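Local structure of putative lipase/esterase (Lactobacillus plantarum WCFS1, 3BXP) at residues 196-201 and 205-210; 227-232 and 256-261. The protein is a putative lipase/esterase of the alpha/beta-hydrolase clan that probably hydrolyses carboxylic esters. All coordinates share one frame; numbering follows the deposited sequence.

Contact 1 of 2, residues 196-201 and 205-210; sequences VWQTAT and VPPINS. With PGR (R-1,2-propanediol), chain K.
The flat amide of Gln198 meets the segment 205-210 through both of its polar atoms. At its oxygen, OG of Ser210 donates to OE1 of Gln198 at 2.7 Å, in the carbonyl plane, with a C=O...donor angle of 155°. At its nitrogen, NE2 of Gln198 lies 2.9 Å from O of Val205, but the angle is too poor for a hydrogen bond. NE2 bonds instead to Asp202 in the intervening turn. CA of Pro207 lies well above the amide plane, 3.5 Å from OE1 of Gln198. The Gln198 chain reaches this far because CG is anti to the backbone N (chi1 -175°) and the rest is extended. With an alanine here, Ser210 OG would probably keep Tyr226 but lose its amide acceptor, Asp202 would lose the NE2 bond, and a gap would open beside Pro207.

The amide of Asn209 bridges: ND2 donates to O of Pro206 at 2.9 Å, on a lone pair, and OD1 accepts from Ile158 N and Asp159 N. CG1 of Val196 makes an apolar contact with CB of Ser210 at 3.8 Å. Ring carbon CG of Pro207 rests against O of Ala200 at 3.6 Å, a van der Waals contact. Ile208 N gives a weak bond to a propanediol, probably from the crystallisation liquor.

The contact joins strand 194-199 to the start of helix 208-219 in a beta-alpha-beta unit that continues into strand 224-229. Tyr226 of that strand hydrogen-bonds Ser210 OG, and Leu218 of the second subunit packs on Ala200 and Pro207.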
# COMPACT_ATOMS: atom_id res chain seq x y z
N VAL B 196 -6.62 -2.36 -3.53
CA VAL B 196 -6.09 -3.60 -2.98
C VAL B 196 -5.60 -3.33 -1.55
O VAL B 196 -4.93 -2.33 -1.27
CB VAL B 196 -4.93 -4.11 -3.86
CG1 VAL B 196 -4.35 -5.44 -3.40
CG2 VAL B 196 -5.29 -4.19 -5.33
N TRP B 197 -5.93 -4.22 -0.65
CA TRP B 197 -5.41 -4.17 0.75
C TRP B 197 -5.09 -5.55 1.25
O TRP B 197 -5.66 -6.56 0.81
CB TRP B 197 -6.34 -3.43 1.72
CG TRP B 197 -7.56 -4.18 2.07
CD1 TRP B 197 -8.73 -4.22 1.36
CD2 TRP B 197 -7.75 -5.05 3.20
NE1 TRP B 197 -9.62 -5.03 1.97
CE2 TRP B 197 -9.05 -5.56 3.10
CE3 TRP B 197 -6.95 -5.47 4.25
CZ2 TRP B 197 -9.57 -6.45 4.05
CZ3 TRP B 197 -7.49 -6.34 5.20
CH2 TRP B 197 -8.77 -6.81 5.09
N GLN B 198 -4.13 -5.60 2.16
CA GLN B 198 -3.80 -6.84 2.84
C GLN B 198 -3.08 -6.51 4.11
O GLN B 198 -2.67 -5.40 4.31
CB GLN B 198 -2.93 -7.73 1.94
CG GLN B 198 -2.61 -9.12 2.51
CD GLN B 198 -2.18 -10.11 1.43
OE1 GLN B 198 -1.75 -9.72 0.35
NE2 GLN B 198 -2.23 -11.39 1.76
N THR B 199 -2.88 -7.50 4.97
CA THR B 199 -1.98 -7.26 6.11
C THR B 199 -0.63 -7.84 5.89
O THR B 199 -0.48 -8.86 5.24
CB THR B 199 -2.54 -7.77 7.44
OG1 THR B 199 -2.59 -9.20 7.43
CG2 THR B 199 -3.92 -7.19 7.70
N ALA B 200 0.38 -7.15 6.42
CA ALA B 200 1.77 -7.50 6.14
C ALA B 200 2.11 -8.87 6.72
O ALA B 200 2.97 -9.59 6.20
CB ALA B 200 2.73 -6.42 6.71
N THR B 201 1.39 -9.19 7.79
CA THR B 201 1.66 -10.34 8.66
C THR B 201 0.77 -11.55 8.34
O THR B 201 0.78 -12.54 9.07
CB THR B 201 1.40 -9.99 10.17
OG1 THR B 201 0.02 -9.62 10.36
CG2 THR B 201 2.30 -8.87 10.66
N VAL B 205 -2.89 -16.12 3.46
CA VAL B 205 -2.65 -15.74 2.07
C VAL B 205 -1.31 -15.01 2.01
O VAL B 205 -1.16 -13.91 2.57
CB VAL B 205 -3.77 -14.79 1.49
CG1 VAL B 205 -3.51 -14.41 0.00
CG2 VAL B 205 -5.14 -15.39 1.61
N PRO B 206 -0.34 -15.60 1.35
CA PRO B 206 0.99 -14.95 1.25
C PRO B 206 0.89 -13.55 0.63
O PRO B 206 0.26 -13.40 -0.44
CB PRO B 206 1.76 -15.87 0.29
CG PRO B 206 1.06 -17.23 0.40
CD PRO B 206 -0.39 -16.91 0.65
N PRO B 207 1.49 -12.53 1.27
CA PRO B 207 1.36 -11.17 0.78
C PRO B 207 1.97 -10.92 -0.59
O PRO B 207 1.60 -9.96 -1.27
CB PRO B 207 2.04 -10.33 1.86
CG PRO B 207 1.93 -11.08 3.04
CD PRO B 207 2.06 -12.53 2.62
N ILE B 208 2.85 -11.83 -1.03
CA ILE B 208 3.43 -11.69 -2.35
C ILE B 208 2.34 -11.66 -3.42
O ILE B 208 2.54 -11.16 -4.54
CB ILE B 208 4.41 -12.85 -2.63
CG1 ILE B 208 5.31 -12.51 -3.82
CG2 ILE B 208 3.68 -14.12 -2.79
CD1 ILE B 208 6.27 -11.31 -3.62
N ASN B 209 1.19 -12.21 -3.11
CA ASN B 209 0.08 -12.22 -4.06
C ASN B 209 -0.35 -10.79 -4.40
O ASN B 209 -0.50 -10.42 -5.55
CB ASN B 209 -1.11 -12.99 -3.47
CG ASN B 209 -0.97 -14.51 -3.62
OD1 ASN B 209 -1.18 -15.04 -4.68
ND2 ASN B 209 -0.69 -15.21 -2.50
N SER B 210 -0.62 -9.99 -3.38
CA SER B 210 -1.09 -8.64 -3.68
C SER B 210 0.02 -7.81 -4.33
O SER B 210 -0.25 -6.97 -5.18
CB SER B 210 -1.70 -7.96 -2.44
OG SER B 210 -0.78 -7.91 -1.36
C1 PGR K . 5.48 -12.14 1.15
C2 PGR K . 6.99 -12.11 0.86
C3 PGR K . 7.76 -12.96 1.87
O1 PGR K . 4.77 -13.35 0.73
O2 PGR K . 7.40 -12.52 -0.46

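Contact 2 of 2, residues 227-232 and 256-261; sequences HLFGSG and AAIWPQ. With PGR (R-1,2-propanediol), chain D.
Apolar packing of the Phe229 ring against Ile258 and Trp259 makes up the direct contact. CG2 of Ile258 comes to the ring edge, near its plane, 3.8 Å from CE1 of Phe229. CB of Trp259 approaches obliquely, 3.7 Å from CZ of Phe229. In Phe229, CG lies anti to the carbonyl carbon and beside the backbone N (chi1 -65°), which brings the ring up against the helix. The two aromatic side chains cross at about a right angle, and the indole leads away to stack on Trp197.

This joins the end of strand 224-229, the last strand of the alpha/beta-hydrolase sheet within the chain, to the first turn of helix 258-269. The sheet runs on into the second subunit through antiparallel pairing at His227 and Leu228.

No hydrogen bond crosses between the two segments. Within 256-261, NE2 of Gln261 donates to O of Ala257 at 3.0 Å, from above the carbonyl plane. On 227-232, two backbone N-H groups hold a propanediol, probably from the crystallisation liquor. Gly230 N donates to its O2 at 3.0 Å, nearly straight at 166°, and Ser231 N to its O1 at 3.2 Å. The diol also bonds to Glu269 and His227 of the second subunit.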
# COMPACT_ATOMS: atom_id res chain seq x y z
N HIS B 227 -2.90 -0.81 0.04
CA HIS B 227 -2.65 -0.63 1.47
C HIS B 227 -2.28 -1.91 2.11
O HIS B 227 -3.12 -2.77 2.31
CB HIS B 227 -3.88 -0.02 2.15
CG HIS B 227 -4.22 1.33 1.62
ND1 HIS B 227 -3.63 2.49 2.07
CD2 HIS B 227 -5.07 1.70 0.64
CE1 HIS B 227 -4.12 3.52 1.39
NE2 HIS B 227 -4.99 3.07 0.51
N LEU B 228 -0.99 -2.01 2.43
CA LEU B 228 -0.47 -3.13 3.19
C LEU B 228 -0.26 -2.71 4.66
O LEU B 228 0.67 -1.98 5.01
CB LEU B 228 0.83 -3.60 2.55
CG LEU B 228 1.45 -4.88 3.12
CD1 LEU B 228 0.60 -6.08 2.69
CD2 LEU B 228 2.85 -4.96 2.55
N PHE B 229 -1.19 -3.11 5.51
CA PHE B 229 -1.23 -2.63 6.88
C PHE B 229 -0.15 -3.33 7.68
O PHE B 229 0.12 -4.52 7.48
CB PHE B 229 -2.60 -2.89 7.54
CG PHE B 229 -3.71 -2.12 6.91
CD1 PHE B 229 -3.96 -0.81 7.30
CD2 PHE B 229 -4.50 -2.67 5.92
CE1 PHE B 229 -4.94 -0.11 6.72
CE2 PHE B 229 -5.53 -1.91 5.34
CZ PHE B 229 -5.71 -0.65 5.73
N GLY B 230 0.46 -2.57 8.57
CA GLY B 230 1.56 -3.07 9.38
C GLY B 230 1.14 -4.18 10.32
O GLY B 230 1.82 -5.21 10.43
N SER B 231 0.01 -3.93 10.98
CA SER B 231 -0.52 -4.83 12.01
C SER B 231 -1.68 -5.70 11.50
O SER B 231 -2.49 -5.27 10.69
CB SER B 231 -1.02 -4.01 13.19
OG SER B 231 -1.68 -4.87 14.09
N GLY B 232 -1.76 -6.93 12.02
CA GLY B 232 -2.80 -7.88 11.61
C GLY B 232 -4.17 -7.43 12.09
O GLY B 232 -5.20 -7.90 11.59
N ALA B 256 -13.33 3.28 14.04
CA ALA B 256 -13.76 2.25 13.09
C ALA B 256 -12.55 1.71 12.34
O ALA B 256 -11.51 2.38 12.25
CB ALA B 256 -14.80 2.82 12.13
N ALA B 257 -12.67 0.48 11.85
CA ALA B 257 -11.64 -0.13 11.01
C ALA B 257 -11.21 0.85 9.92
O ALA B 257 -12.04 1.63 9.38
CB ALA B 257 -12.13 -1.46 10.40
N ILE B 258 -9.90 0.82 9.63
CA ILE B 258 -9.34 1.77 8.67
C ILE B 258 -9.72 1.42 7.22
O ILE B 258 -10.02 2.28 6.43
CB ILE B 258 -7.77 1.85 8.79
CG1 ILE B 258 -7.33 2.38 10.15
CG2 ILE B 258 -7.19 2.74 7.73
CD1 ILE B 258 -5.82 2.10 10.45
N TRP B 259 -9.70 0.14 6.85
CA TRP B 259 -9.66 -0.16 5.43
C TRP B 259 -10.97 0.23 4.71
O TRP B 259 -10.91 0.72 3.60
CB TRP B 259 -9.20 -1.62 5.15
CG TRP B 259 -10.24 -2.65 5.13
CD1 TRP B 259 -10.51 -3.56 6.12
CD2 TRP B 259 -11.17 -2.91 4.07
NE1 TRP B 259 -11.58 -4.37 5.72
CE2 TRP B 259 -11.97 -4.00 4.47
CE3 TRP B 259 -11.38 -2.35 2.82
CZ2 TRP B 259 -12.97 -4.50 3.66
CZ3 TRP B 259 -12.36 -2.88 2.00
CH2 TRP B 259 -13.15 -3.91 2.44
N PRO B 260 -12.14 0.05 5.35
CA PRO B 260 -13.37 0.41 4.66
C PRO B 260 -13.45 1.88 4.43
O PRO B 260 -13.95 2.31 3.39
CB PRO B 260 -14.45 -0.05 5.64
CG PRO B 260 -13.87 -1.16 6.31
CD PRO B 260 -12.46 -0.72 6.55
N GLN B 261 -12.88 2.65 5.35
CA GLN B 261 -12.89 4.12 5.26
C GLN B 261 -12.06 4.56 4.05
O GLN B 261 -12.46 5.43 3.26
CB GLN B 261 -12.34 4.73 6.54
CG GLN B 261 -13.10 4.41 7.80
CD GLN B 261 -12.57 5.21 8.97
OE1 GLN B 261 -12.60 6.44 8.94
NE2 GLN B 261 -12.06 4.52 10.00
C1 PGR D . -0.63 0.55 10.92
C2 PGR D . -1.15 0.96 9.54
C3 PGR D . -1.10 2.45 9.35
O1 PGR D . -0.11 -0.78 10.86
O2 PGR D . -0.45 0.31 8.45

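How the contacts relate
Both contacts are buried, and both pack a helix start near the end of a sheet strand. Contact 1 uses strand 194-199, and contact 2 its neighbour 224-229. Backbone pairing joins these strands: Ala200 N lies 2.9 Å from Phe229 O, and Val196 O 2.9 Å from His227 N, both probable hydrogen bonds. Contact 1 ties elements close in sequence and relies on a buried side-chain hydrogen bond. Contact 2 brings in a helix from much further along the chain and is wholly apolar across its segments. It also covers less surface, 125 against 285 Å². Their centres lie about 16 and 18 Å from the chain centre. Contact 2 is on the outermost strand, contact 1 on its inner neighbour, and both reach the second subunit.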